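Local structure of aldehyde dehydrogenase (Burkholderia thailandensis, 5J6B) at residues A[27-32]-A[189-194]; A[33-38]-A[323-328]; A[90-95]-A[105-110]. The protein binds NADPH and probably oxidises aldehydes to carboxylic acids with NADP+ as hydride acceptor. One frame throughout, in Å; residues are numbered along the deposited sequence.

Contact 1: residues A[27-32]-A[189-194]; sequences AELEVT and RTPIGA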
ATOM      1  N   ALA A  27      40.882  -0.604 -29.031  1.00 31.69           N
ATOM      2  CA  ALA A  27      39.851  -0.269 -30.010  1.00 29.94           C
ATOM      3  C   ALA A  27      39.431  -1.515 -30.771  1.00 28.29           C
ATOM      4  O   ALA A  27      39.228  -1.490 -31.989  1.00 28.61           O
ATOM      5  CB  ALA A  27      40.340   0.819 -30.967  1.00 27.40           C
ATOM      6  N   GLU A  28      39.282  -2.631 -30.053  1.00 31.34           N
ATOM      7  CA  GLU A  28      39.152  -3.921 -30.716  1.00 30.79           C
ATOM      8  C   GLU A  28      37.741  -4.189 -31.218  1.00 29.37           C
ATOM      9  O   GLU A  28      37.573  -4.970 -32.161  1.00 27.87           O
ATOM     10  CB  GLU A  28      39.609  -5.036 -29.772  1.00 35.46           C
ATOM     11  CG  GLU A  28      41.065  -4.897 -29.336  1.00 45.35           C
ATOM     12  CD  GLU A  28      41.448  -5.849 -28.215  1.00 55.10           C
ATOM     13  OE1 GLU A  28      40.616  -6.705 -27.842  1.00 54.96           O
ATOM     14  OE2 GLU A  28      42.585  -5.738 -27.707  1.00 60.53           O
ATOM     15  N   LEU A  29      36.723  -3.569 -30.621  1.00 28.10           N
ATOM     16  CA  LEU A  29      35.334  -3.848 -30.977  1.00 24.44           C
ATOM     17  C   LEU A  29      34.886  -2.893 -32.078  1.00 27.51           C
ATOM     18  O   LEU A  29      34.640  -1.709 -31.824  1.00 23.32           O
ATOM     19  CB  LEU A  29      34.417  -3.733 -29.761  1.00 23.51           C
ATOM     20  CG  LEU A  29      32.932  -3.977 -30.072  1.00 20.33           C
ATOM     21  CD1 LEU A  29      32.762  -5.298 -30.829  1.00 24.62           C
ATOM     22  CD2 LEU A  29      32.080  -3.962 -28.794  1.00 19.39           C
ATOM     23  N   GLU A  30      34.757  -3.412 -33.295  1.00 23.66           N
ATOM     24  CA  GLU A  30      34.223  -2.631 -34.398  1.00 24.19           C
ATOM     25  C   GLU A  30      32.699  -2.630 -34.348  1.00 28.30           C
ATOM     26  O   GLU A  30      32.070  -3.675 -34.132  1.00 21.78           O
ATOM     27  CB  GLU A  30      34.716  -3.199 -35.728  1.00 26.33           C
ATOM     28  CG  GLU A  30      36.239  -3.207 -35.878  1.00 27.81           C
ATOM     29  CD  GLU A  30      36.682  -3.748 -37.229  1.00 33.59           C
ATOM     30  OE1 GLU A  30      36.079  -4.738 -37.709  1.00 31.46           O
ATOM     31  OE2 GLU A  30      37.627  -3.174 -37.815  1.00 43.75           O
ATOM     32  N   VAL A  31      32.102  -1.456 -34.540  1.00 21.46           N
ATOM     33  CA  VAL A  31      30.648  -1.316 -34.579  1.00 21.56           C
ATOM     34  C   VAL A  31      30.278  -0.860 -35.979  1.00 23.18           C
ATOM     35  O   VAL A  31      30.794   0.157 -36.459  1.00 26.14           O
ATOM     36  CB  VAL A  31      30.127  -0.328 -33.525  1.00 21.14           C
ATOM     37  CG1 VAL A  31      28.575  -0.292 -33.543  1.00 19.09           C
ATOM     38  CG2 VAL A  31      30.637  -0.719 -32.154  1.00 25.12           C
ATOM     39  N   THR A  32      29.411  -1.621 -36.637  1.00 20.89           N
ATOM     40  CA  THR A  32      29.014  -1.332 -38.005  1.00 22.23           C
ATOM     41  C   THR A  32      27.736  -0.515 -38.045  1.00 24.32           C
ATOM     42  O   THR A  32      26.862  -0.631 -37.176  1.00 21.62           O
ATOM     43  CB  THR A  32      28.807  -2.615 -38.818  1.00 26.33           C
ATOM     44  OG1 THR A  32      27.780  -3.423 -38.213  1.00 21.87           O
ATOM     45  CG2 THR A  32      30.111  -3.405 -38.922  1.00 26.38           C
ATOM     46  N   ARG A 189      26.909  -5.599 -30.682  1.00 21.36           N
ATOM     47  CA  ARG A 189      26.506  -4.958 -31.928  1.00 23.96           C
ATOM     48  C   ARG A 189      26.089  -3.502 -31.720  1.00 24.66           C
ATOM     49  O   ARG A 189      26.157  -2.707 -32.662  1.00 23.09           O
ATOM     50  CB  ARG A 189      25.367  -5.752 -32.582  1.00 17.69           C
ATOM     51  CG  ARG A 189      25.835  -6.902 -33.503  1.00 23.40           C
ATOM     52  CD  ARG A 189      24.678  -7.843 -33.870  1.00 25.87           C
ATOM     53  NE  ARG A 189      24.123  -8.484 -32.685  1.00 26.19           N
ATOM     54  CZ  ARG A 189      23.042  -9.260 -32.676  1.00 24.30           C
ATOM     55  NH1 ARG A 189      22.381  -9.510 -33.797  1.00 24.69           N
ATOM     56  NH2 ARG A 189      22.620  -9.787 -31.537  1.00 22.35           N
ATOM     57  N   THR A 190      25.639  -3.130 -30.519  1.00 25.16           N
ATOM     58  CA  THR A 190      25.108  -1.785 -30.263  1.00 19.07           C
ATOM     59  C   THR A 190      25.594  -1.252 -28.919  1.00 20.83           C
ATOM     60  O   THR A 190      24.797  -1.020 -28.004  1.00 20.36           O
ATOM     61  CB  THR A 190      23.574  -1.794 -30.295  1.00 23.39           C
ATOM     62  OG1 THR A 190      23.087  -2.670 -29.268  1.00 20.19           O
ATOM     63  CG2 THR A 190      23.033  -2.254 -31.654  1.00 17.01           C
ATOM     64  N   PRO A 191      26.900  -0.996 -28.774  1.00 19.83           N
ATOM     65  CA  PRO A 191      27.417  -0.539 -27.476  1.00 20.97           C
ATOM     66  C   PRO A 191      27.484   0.971 -27.287  1.00 23.08           C
ATOM     67  O   PRO A 191      27.729   1.425 -26.159  1.00 18.91           O
ATOM     68  CB  PRO A 191      28.834  -1.140 -27.460  1.00 22.62           C
ATOM     69  CG  PRO A 191      29.259  -1.074 -28.909  1.00 21.64           C
ATOM     70  CD  PRO A 191      27.984  -1.205 -29.751  1.00 18.18           C
ATOM     71  N   ILE A 192      27.290   1.755 -28.351  1.00 19.87           N
ATOM     72  CA  ILE A 192      27.600   3.181 -28.292  1.00 21.24           C
ATOM     73  C   ILE A 192      26.684   3.894 -27.310  1.00 21.39           C
ATOM     74  O   ILE A 192      27.132   4.720 -26.507  1.00 23.81           O
ATOM     75  CB  ILE A 192      27.507   3.817 -29.689  1.00 25.63           C
ATOM     76  CG1 ILE A 192      28.466   3.132 -30.662  1.00 29.34           C
ATOM     77  CG2 ILE A 192      27.814   5.310 -29.598  1.00 26.89           C
ATOM     78  CD1 ILE A 192      28.238   3.550 -32.109  1.00 29.83           C
ATOM     79  N   GLY A 193      25.380   3.618 -27.388  1.00 21.90           N
ATOM     80  CA  GLY A 193      24.447   4.305 -26.511  1.00 23.18           C
ATOM     81  C   GLY A 193      24.765   4.079 -25.046  1.00 27.00           C
ATOM     82  O   GLY A 193      24.789   5.021 -24.251  1.00 21.86           O
ATOM     83  N   ALA A 194      25.028   2.817 -24.679  1.00 17.53           N
ATOM     84  CA  ALA A 194      25.444   2.480 -23.322  1.00 19.72           C
ATOM     85  C   ALA A 194      26.686   3.258 -22.897  1.00 20.23           C
ATOM     86  O   ALA A 194      26.801   3.667 -21.735  1.00 19.65           O
ATOM     87  CB  ALA A 194      25.710   0.978 -23.212  1.00 17.03           C
TER

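Contact 2: residues A[33-38]-A[323-328]; sequences DKYTGK and GDPKDP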
ATOM      1  N   ASP A  33      27.654   0.340 -39.060  1.00 26.14           N
ATOM      2  CA  ASP A  33      26.371   0.857 -39.508  1.00 27.99           C
ATOM      3  C   ASP A  33      25.557  -0.303 -40.065  1.00 20.94           C
ATOM      4  O   ASP A  33      25.939  -0.914 -41.067  1.00 21.64           O
ATOM      5  CB  ASP A  33      26.586   1.938 -40.576  1.00 30.50           C
ATOM      6  CG  ASP A  33      25.293   2.597 -41.024  1.00 35.95           C
ATOM      7  OD1 ASP A  33      24.321   1.879 -41.363  1.00 21.44           O
ATOM      8  OD2 ASP A  33      25.246   3.847 -41.029  1.00 34.39           O
ATOM      9  N   LYS A  34      24.426  -0.605 -39.425  1.00 28.58           N
ATOM     10  CA  LYS A  34      23.680  -1.792 -39.827  1.00 22.24           C
ATOM     11  C   LYS A  34      22.976  -1.626 -41.172  1.00 25.97           C
ATOM     12  O   LYS A  34      22.475  -2.614 -41.714  1.00 25.51           O
ATOM     13  CB  LYS A  34      22.680  -2.175 -38.726  1.00 19.07           C
ATOM     14  CG  LYS A  34      23.347  -2.515 -37.390  1.00 18.61           C
ATOM     15  CD  LYS A  34      24.375  -3.658 -37.513  1.00 19.68           C
ATOM     16  CE  LYS A  34      25.119  -3.904 -36.188  1.00 18.74           C
ATOM     17  NZ  LYS A  34      25.647  -2.627 -35.585  1.00 19.28           N
ATOM     18  N   TYR A  35      22.950  -0.426 -41.747  1.00 22.78           N
ATOM     19  CA  TYR A  35      22.396  -0.300 -43.090  1.00 21.60           C
ATOM     20  C   TYR A  35      23.472  -0.408 -44.172  1.00 25.75           C
ATOM     21  O   TYR A  35      23.298  -1.126 -45.165  1.00 23.81           O
ATOM     22  CB  TYR A  35      21.630   1.021 -43.219  1.00 21.58           C
ATOM     23  CG  TYR A  35      21.026   1.223 -44.590  1.00 24.47           C
ATOM     24  CD1 TYR A  35      20.031   0.376 -45.059  1.00 22.29           C
ATOM     25  CD2 TYR A  35      21.450   2.261 -45.412  1.00 23.18           C
ATOM     26  CE1 TYR A  35      19.474   0.551 -46.304  1.00 25.19           C
ATOM     27  CE2 TYR A  35      20.904   2.450 -46.672  1.00 23.95           C
ATOM     28  CZ  TYR A  35      19.915   1.591 -47.111  1.00 30.43           C
ATOM     29  OH  TYR A  35      19.364   1.758 -48.355  1.00 24.69           O
ATOM     30  N   THR A  36      24.585   0.300 -44.004  1.00 24.03           N
ATOM     31  CA  THR A  36      25.640   0.303 -45.005  1.00 24.12           C
ATOM     32  C   THR A  36      26.642  -0.829 -44.841  1.00 24.34           C
ATOM     33  O   THR A  36      27.431  -1.061 -45.761  1.00 25.32           O
ATOM     34  CB  THR A  36      26.411   1.624 -44.968  1.00 27.02           C
ATOM     35  OG1 THR A  36      27.190   1.675 -43.768  1.00 24.16           O
ATOM     36  CG2 THR A  36      25.446   2.817 -45.018  1.00 27.35           C
ATOM     37  N   GLY A  37      26.645  -1.523 -43.703  1.00 23.55           N
ATOM     38  CA  GLY A  37      27.648  -2.527 -43.406  1.00 29.87           C
ATOM     39  C   GLY A  37      29.014  -1.983 -43.056  1.00 32.54           C
ATOM     40  O   GLY A  37      29.876  -2.751 -42.601  1.00 27.89           O
ATOM     41  N   LYS A  38      29.242  -0.690 -43.236  1.00 24.58           N
ATOM     42  CA  LYS A  38      30.553  -0.101 -43.031  1.00 30.14           C
ATOM     43  C   LYS A  38      30.821   0.102 -41.543  1.00 27.89           C
ATOM     44  O   LYS A  38      29.915   0.433 -40.774  1.00 23.52           O
ATOM     45  CB  LYS A  38      30.611   1.227 -43.780  1.00 25.90           C
ATOM     46  CG  LYS A  38      31.971   1.740 -44.085  1.00 27.00           C
ATOM     47  CD  LYS A  38      31.808   2.998 -44.906  1.00 27.68           C
ATOM     48  CE  LYS A  38      33.079   3.791 -44.954  1.00 28.69           C
ATOM     49  NZ  LYS A  38      32.800   5.084 -45.601  1.00 40.07           N
ATOM     50  N   GLY A 323      13.733   1.253 -46.414  1.00 21.09           N
ATOM     51  CA  GLY A 323      14.932   1.894 -46.962  1.00 28.05           C
ATOM     52  C   GLY A 323      15.904   2.312 -45.866  1.00 20.20           C
ATOM     53  O   GLY A 323      15.935   1.723 -44.784  1.00 24.36           O
ATOM     54  N   ASP A 324      16.704   3.320 -46.191  1.00 22.25           N
ATOM     55  CA  ASP A 324      17.732   3.829 -45.290  1.00 21.81           C
ATOM     56  C   ASP A 324      17.074   4.348 -44.014  1.00 19.45           C
ATOM     57  O   ASP A 324      16.217   5.237 -44.089  1.00 19.12           O
ATOM     58  CB  ASP A 324      18.530   4.939 -45.986  1.00 21.18           C
ATOM     59  CG  ASP A 324      19.829   5.300 -45.256  1.00 22.42           C
ATOM     60  OD1 ASP A 324      19.900   5.100 -44.026  1.00 20.69           O
ATOM     61  OD2 ASP A 324      20.778   5.809 -45.913  1.00 22.18           O
ATOM     62  N   PRO A 325      17.432   3.821 -42.839  1.00 18.99           N
ATOM     63  CA  PRO A 325      16.842   4.335 -41.588  1.00 24.75           C
ATOM     64  C   PRO A 325      17.197   5.790 -41.295  1.00 18.06           C
ATOM     65  O   PRO A 325      16.503   6.436 -40.499  1.00 23.34           O
ATOM     66  CB  PRO A 325      17.407   3.391 -40.521  1.00 21.30           C
ATOM     67  CG  PRO A 325      18.693   2.903 -41.098  1.00 23.80           C
ATOM     68  CD  PRO A 325      18.462   2.793 -42.592  1.00 22.16           C
ATOM     69  N   LYS A 326      18.232   6.333 -41.923  1.00 20.45           N
ATOM     70  CA  LYS A 326      18.502   7.760 -41.784  1.00 18.90           C
ATOM     71  C   LYS A 326      17.460   8.612 -42.503  1.00 20.47           C
ATOM     72  O   LYS A 326      17.319   9.797 -42.187  1.00 23.23           O
ATOM     73  CB  LYS A 326      19.905   8.073 -42.307  1.00 19.83           C
ATOM     74  CG  LYS A 326      20.991   7.266 -41.605  1.00 20.41           C
ATOM     75  CD  LYS A 326      22.360   7.494 -42.258  1.00 24.24           C
ATOM     76  CE  LYS A 326      23.385   6.497 -41.720  1.00 30.63           C
ATOM     77  NZ  LYS A 326      23.024   5.085 -42.080  1.00 29.80           N
ATOM     78  N   ASP A 327      16.737   8.039 -43.459  1.00 19.01           N
ATOM     79  CA  ASP A 327      15.687   8.765 -44.161  1.00 19.02           C
ATOM     80  C   ASP A 327      14.446   8.810 -43.270  1.00 23.32           C
ATOM     81  O   ASP A 327      13.933   7.752 -42.894  1.00 18.53           O
ATOM     82  CB  ASP A 327      15.402   8.074 -45.501  1.00 22.39           C
ATOM     83  CG  ASP A 327      14.318   8.768 -46.327  1.00 29.61           C
ATOM     84  OD1 ASP A 327      13.712   9.749 -45.860  1.00 30.29           O
ATOM     85  OD2 ASP A 327      14.068   8.314 -47.465  1.00 29.40           O
ATOM     86  N   PRO A 328      13.960   9.997 -42.880  1.00 19.18           N
ATOM     87  CA  PRO A 328      12.799  10.051 -41.965  1.00 22.08           C
ATOM     88  C   PRO A 328      11.552   9.420 -42.548  1.00 19.38           C
ATOM     89  O   PRO A 328      10.659   9.019 -41.787  1.00 22.30           O
ATOM     90  CB  PRO A 328      12.596  11.556 -41.723  1.00 21.80           C
ATOM     91  CG  PRO A 328      13.870  12.215 -42.184  1.00 27.44           C
ATOM     92  CD  PRO A 328      14.440  11.338 -43.259  1.00 18.96           C
TER

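Contact 3: residues A[90-95]-A[105-110]; sequences ELAQAL and DSKGEV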
ATOM      1  N   GLU A  90      22.357  13.554 -30.616  1.00 20.70           N
ATOM      2  CA  GLU A  90      23.522  12.672 -30.580  1.00 21.05           C
ATOM      3  C   GLU A  90      23.120  11.220 -30.310  1.00 23.06           C
ATOM      4  O   GLU A  90      23.595  10.291 -30.976  1.00 18.14           O
ATOM      5  CB  GLU A  90      24.500  13.157 -29.508  1.00 19.12           C
ATOM      6  CG  GLU A  90      25.732  12.275 -29.391  1.00 23.15           C
ATOM      7  CD  GLU A  90      26.604  12.633 -28.209  1.00 30.29           C
ATOM      8  OE1 GLU A  90      26.319  13.649 -27.541  1.00 30.01           O
ATOM      9  OE2 GLU A  90      27.567  11.884 -27.944  1.00 30.06           O
ATOM     10  N   LEU A  91      22.250  11.013 -29.321  1.00 18.61           N
ATOM     11  CA  LEU A  91      21.837   9.663 -28.949  1.00 20.95           C
ATOM     12  C   LEU A  91      20.970   9.027 -30.030  1.00 16.72           C
ATOM     13  O   LEU A  91      21.149   7.851 -30.361  1.00 16.29           O
ATOM     14  CB  LEU A  91      21.089   9.706 -27.618  1.00 20.54           C
ATOM     15  CG  LEU A  91      21.967   9.828 -26.369  1.00 19.63           C
ATOM     16  CD1 LEU A  91      21.166  10.371 -25.166  1.00 22.58           C
ATOM     17  CD2 LEU A  91      22.579   8.462 -26.051  1.00 16.10           C
ATOM     18  N   ALA A  92      20.024   9.786 -30.584  1.00 16.72           N
ATOM     19  CA  ALA A  92      19.149   9.248 -31.621  1.00 21.62           C
ATOM     20  C   ALA A  92      19.936   8.851 -32.866  1.00 23.43           C
ATOM     21  O   ALA A  92      19.692   7.790 -33.454  1.00 18.37           O
ATOM     22  CB  ALA A  92      18.063  10.270 -31.967  1.00 17.04           C
ATOM     23  N   GLN A  93      20.902   9.683 -33.278  1.00 22.98           N
ATOM     24  CA  GLN A  93      21.648   9.377 -34.495  1.00 18.93           C
ATOM     25  C   GLN A  93      22.595   8.197 -34.285  1.00 18.84           C
ATOM     26  O   GLN A  93      22.773   7.368 -35.185  1.00 18.74           O
ATOM     27  CB  GLN A  93      22.397  10.624 -34.967  1.00 19.66           C
ATOM     28  CG  GLN A  93      21.425  11.762 -35.299  1.00 28.47           C
ATOM     29  CD  GLN A  93      22.110  13.063 -35.683  1.00 39.07           C
ATOM     30  OE1 GLN A  93      23.253  13.067 -36.146  1.00 33.40           O
ATOM     31  NE2 GLN A  93      21.404  14.180 -35.494  1.00 35.12           N
ATOM     32  N   ALA A  94      23.197   8.095 -33.100  1.00 18.14           N
ATOM     33  CA  ALA A  94      24.048   6.945 -32.818  1.00 22.14           C
ATOM     34  C   ALA A  94      23.222   5.672 -32.806  1.00 24.14           C
ATOM     35  O   ALA A  94      23.662   4.628 -33.300  1.00 20.92           O
ATOM     36  CB  ALA A  94      24.764   7.127 -31.478  1.00 18.47           C
ATOM     37  N   LEU A  95      22.015   5.754 -32.248  1.00 17.73           N
ATOM     38  CA  LEU A  95      21.105   4.616 -32.244  1.00 19.34           C
ATOM     39  C   LEU A  95      20.720   4.224 -33.667  1.00 23.15           C
ATOM     40  O   LEU A  95      20.730   3.042 -34.029  1.00 18.71           O
ATOM     41  CB  LEU A  95      19.881   4.983 -31.408  1.00 18.20           C
ATOM     42  CG  LEU A  95      18.731   4.009 -31.259  1.00 23.08           C
ATOM     43  CD1 LEU A  95      19.279   2.662 -30.828  1.00 22.63           C
ATOM     44  CD2 LEU A  95      17.779   4.576 -30.215  1.00 17.87           C
ATOM     45  N   ASP A 105      11.907   6.502 -35.038  1.00 21.38           N
ATOM     46  CA  ASP A 105      11.776   5.562 -33.927  1.00 21.14           C
ATOM     47  C   ASP A 105      12.990   5.579 -33.005  1.00 24.99           C
ATOM     48  O   ASP A 105      12.864   5.240 -31.819  1.00 16.15           O
ATOM     49  CB  ASP A 105      11.518   4.171 -34.484  1.00 28.55           C
ATOM     50  CG  ASP A 105      10.254   4.130 -35.314  1.00 37.52           C
ATOM     51  OD1 ASP A 105       9.202   4.565 -34.794  1.00 40.34           O
ATOM     52  OD2 ASP A 105      10.313   3.713 -36.485  1.00 41.86           O
ATOM     53  N   SER A 106      14.162   5.968 -33.516  1.00 18.78           N
ATOM     54  CA  SER A 106      15.312   6.163 -32.642  1.00 21.62           C
ATOM     55  C   SER A 106      15.073   7.335 -31.701  1.00 21.48           C
ATOM     56  O   SER A 106      15.361   7.251 -30.502  1.00 16.85           O
ATOM     57  CB  SER A 106      16.582   6.373 -33.474  1.00 22.13           C
ATOM     58  OG  SER A 106      16.911   5.182 -34.186  1.00 21.04           O
ATOM     59  N   LYS A 107      14.558   8.447 -32.237  1.00 19.01           N
ATOM     60  CA  LYS A 107      14.155   9.560 -31.384  1.00 23.33           C
ATOM     61  C   LYS A 107      13.115   9.115 -30.361  1.00 17.67           C
ATOM     62  O   LYS A 107      13.170   9.518 -29.192  1.00 20.19           O
ATOM     63  CB  LYS A 107      13.608  10.709 -32.241  1.00 24.66           C
ATOM     64  CG  LYS A 107      14.627  11.324 -33.204  1.00 22.55           C
ATOM     65  CD  LYS A 107      14.000  12.407 -34.086  1.00 25.08           C
ATOM     66  CE  LYS A 107      15.070  13.252 -34.749  1.00 35.01           C
ATOM     67  NZ  LYS A 107      14.483  14.399 -35.516  1.00 39.74           N
ATOM     68  N   GLY A 108      12.158   8.289 -30.787  1.00 18.47           N
ATOM     69  CA  GLY A 108      11.175   7.758 -29.855  1.00 22.52           C
ATOM     70  C   GLY A 108      11.808   6.993 -28.709  1.00 21.85           C
ATOM     71  O   GLY A 108      11.389   7.124 -27.557  1.00 20.37           O
ATOM     72  N   GLU A 109      12.848   6.206 -28.999  1.00 19.97           N
ATOM     73  CA  GLU A 109      13.492   5.468 -27.921  1.00 14.81           C
ATOM     74  C   GLU A 109      14.268   6.390 -26.984  1.00 14.50           C
ATOM     75  O   GLU A 109      14.301   6.153 -25.771  1.00 14.19           O
ATOM     76  CB  GLU A 109      14.414   4.381 -28.463  1.00 16.15           C
ATOM     77  CG  GLU A 109      14.945   3.530 -27.314  1.00 17.98           C
ATOM     78  CD  GLU A 109      15.823   2.390 -27.745  1.00 22.42           C
ATOM     79  OE1 GLU A 109      16.566   1.888 -26.880  1.00 15.33           O
ATOM     80  OE2 GLU A 109      15.767   1.996 -28.928  1.00 19.78           O
ATOM     81  N   VAL A 110      14.913   7.439 -27.515  1.00 14.63           N
ATOM     82  CA  VAL A 110      15.598   8.381 -26.628  1.00 14.43           C
ATOM     83  C   VAL A 110      14.597   9.053 -25.698  1.00 14.24           C
ATOM     84  O   VAL A 110      14.892   9.308 -24.523  1.00 17.34           O
ATOM     85  CB  VAL A 110      16.409   9.421 -27.437  1.00 14.67           C
ATOM     86  CG1 VAL A 110      17.100  10.411 -26.487  1.00 14.54           C
ATOM     87  CG2 VAL A 110      17.441   8.733 -28.324  1.00 17.33           C
TER

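Contact 1: residues A[27-32]-A[189-194]
The carbonyl oxygen of Arg189 and the branched tip of Val31 form the first meeting point of these segments, with Val31 CG1 3.5 Å from Arg189 O. The arginine side chain starts out away from the strand. Its far end serves the cofactor instead, where NH2 makes a salt bridge to O2N of the bound NADPH, while the carbonyl oxygen turned to Val31 also receives a hydrogen bond from Lys34 NZ. After Thr190, whose side chain points away, Pro191 gives the largest share of its segment's packing. Its ring and the Val31 side chain reach for each other tip to tip: Val31 CG2 lies 3.5 Å from Pro191 CG and 3.6 Å from Pro191 CD, and Val31 CG1 is 3.9 Å from the same CD. CG2 thus meets both CG and CD of the ring, whereas CG1 meets CD. This follows from the valine's first torsion (-176°), which sets CG1 anti to the backbone N and leaves CG2 beside it. Leu29, two residues earlier on the same face of the strand, adds a looser touch, its CD2 being 4.0 Å from Pro191 CG, the two side chains meeting at a slant. Ile192, near the amino end of helix 192-202, starts off to one side of the strand, yet its CD1 methyl arrives 4.1 Å from Val31 CG1. Strand 29-32, an outer strand of the small N-terminal sheet, therefore rests on the turn leading into a helix of the Rossmann-like cofactor domain. Because the joint is made mainly of methyls and a proline ring, with one carbonyl oxygen beside Val31, it is held by apolar burial; Lys34 serves that oxygen, the carboxylate of Glu98 takes the N atoms of Ile192 and Gly193, and Arg189 is turned to the cofactor.

Contact 2: residues A[33-38]-A[323-328]
Tyr35 lays its ring against Asp324, whose CA sits over one face in a CH-pi contact, 3.7 Å from the ring centroid and 14° off the normal. Farther along the same residue the carboxylate is tilted 30° from the ring plane, and Asp324 CG comes within 3.4 Å of Tyr35 CE2. Pro325 extends the overlap toward the root of the ring, with its CD 3.6 Å from Tyr35 CG.

A salt bridge closes the contact alongside. Lys326, bent at its last torsion (chi4 64°), meets Asp33 tip to tip, and NZ gives a 2.8 Å hydrogen bond to the syn lone pair of Asp33 OD2. The other oxygen, OD1, is busy within its own loop: it accepts from Tyr35 N at 2.7 Å and from Thr36 N at 3.1 Å, an Asx turn and Asx motif that fix the aspartate. Asp324 OD1 does likewise for Lys326 N at 3.0 Å, and makes a long salt bridge to NZ, so the ammonium probably offsets two neighbouring carboxylates.

The contact joins the hairpin loop between strands 29-32 and 39-43 to the loop that follows helix 303-319. Helix 88-99 lies against both: Asp33 packs on Ile97, Pro325 and Lys326 on Cys96.

Contact 3: residues A[90-95]-A[105-110]
Ser106 OG, beside Leu95 on the facing helix, is gripped by two carbonyls of the intervening loop: it bonds to Lys101 O and more weakly to Pro102 O. With its hydroxyl so occupied, the serine meets the other helix through plain van der Waals contact, OG lying 3.6 Å from Leu95 CG and Ser106 CB 3.4 Å from the carbonyl oxygen Ala92 O. Leu95 buries the largest area of the contact. Its CG stands anti to the backbone N (chi1 178°), which sends the isobutyl group over the neighbouring helix, where CD2 touches Ser106 O and comes 3.5 Å from Glu109 OE2. The extended Glu109 chain crosses the leucine at about a right angle, so that CB and the carboxylate both border the CD2 methyl. That carboxylate finds its polar partners elsewhere, with OE2 in a salt bridge to Lys101 NZ and OE1 accepting from Asn166 N.

At the middle of the interface the small Ala92 allows a close approach. Ala92 CA is 5.0 Å from Lys107 CA. Ala92 CB packs 3.8 Å from Lys107 CG, the methylene base of an exposed residue whose CB points away from helix 88-99. Val110 fills the next position along: its CG2 methyl nestles 3.6 Å from Ala92 N and 3.8 Å from Leu91 CB.

The axes of the two segments approach to 8.3 Å and run at 129° to each other, an oblique crossing of two helices joined by a short connection. Helix 164-178 packs on one flank, through Pro164 and Leu165 against Leu95, Glu109 and Val110, while Ile196 and Ile192 of helix 192-202 touch Leu91 and Ala94, so helix 88-99 touches helix 192-202 as well as its partner helix.

How the contacts relate
Along the chain the segments come in the order 27-32, 33-38, 90-95, 105-110, 189-194 and 323-328, so contacts 1 and 2 interleave while contact 3 is nested inside both. The three centres lie 13 to 16 Å apart. Contacts 1 and 2 share the N-terminal hairpin, where Thr32 CG2 packs 3.7 Å from Gly37 O. Contact 3 meets contact 1 through Ile192 CG2, 4.0 Å from Ala94 CB, but stays about 6 Å from contact 2 at the nearest atoms. Helix 88-99 supplies half of contact 3 and touches both others, so that the N-terminal hairpin, the turn before helix 192-202 and the loop after helix 303-319 all meet this helix within the aldehyde dehydrogenase fold.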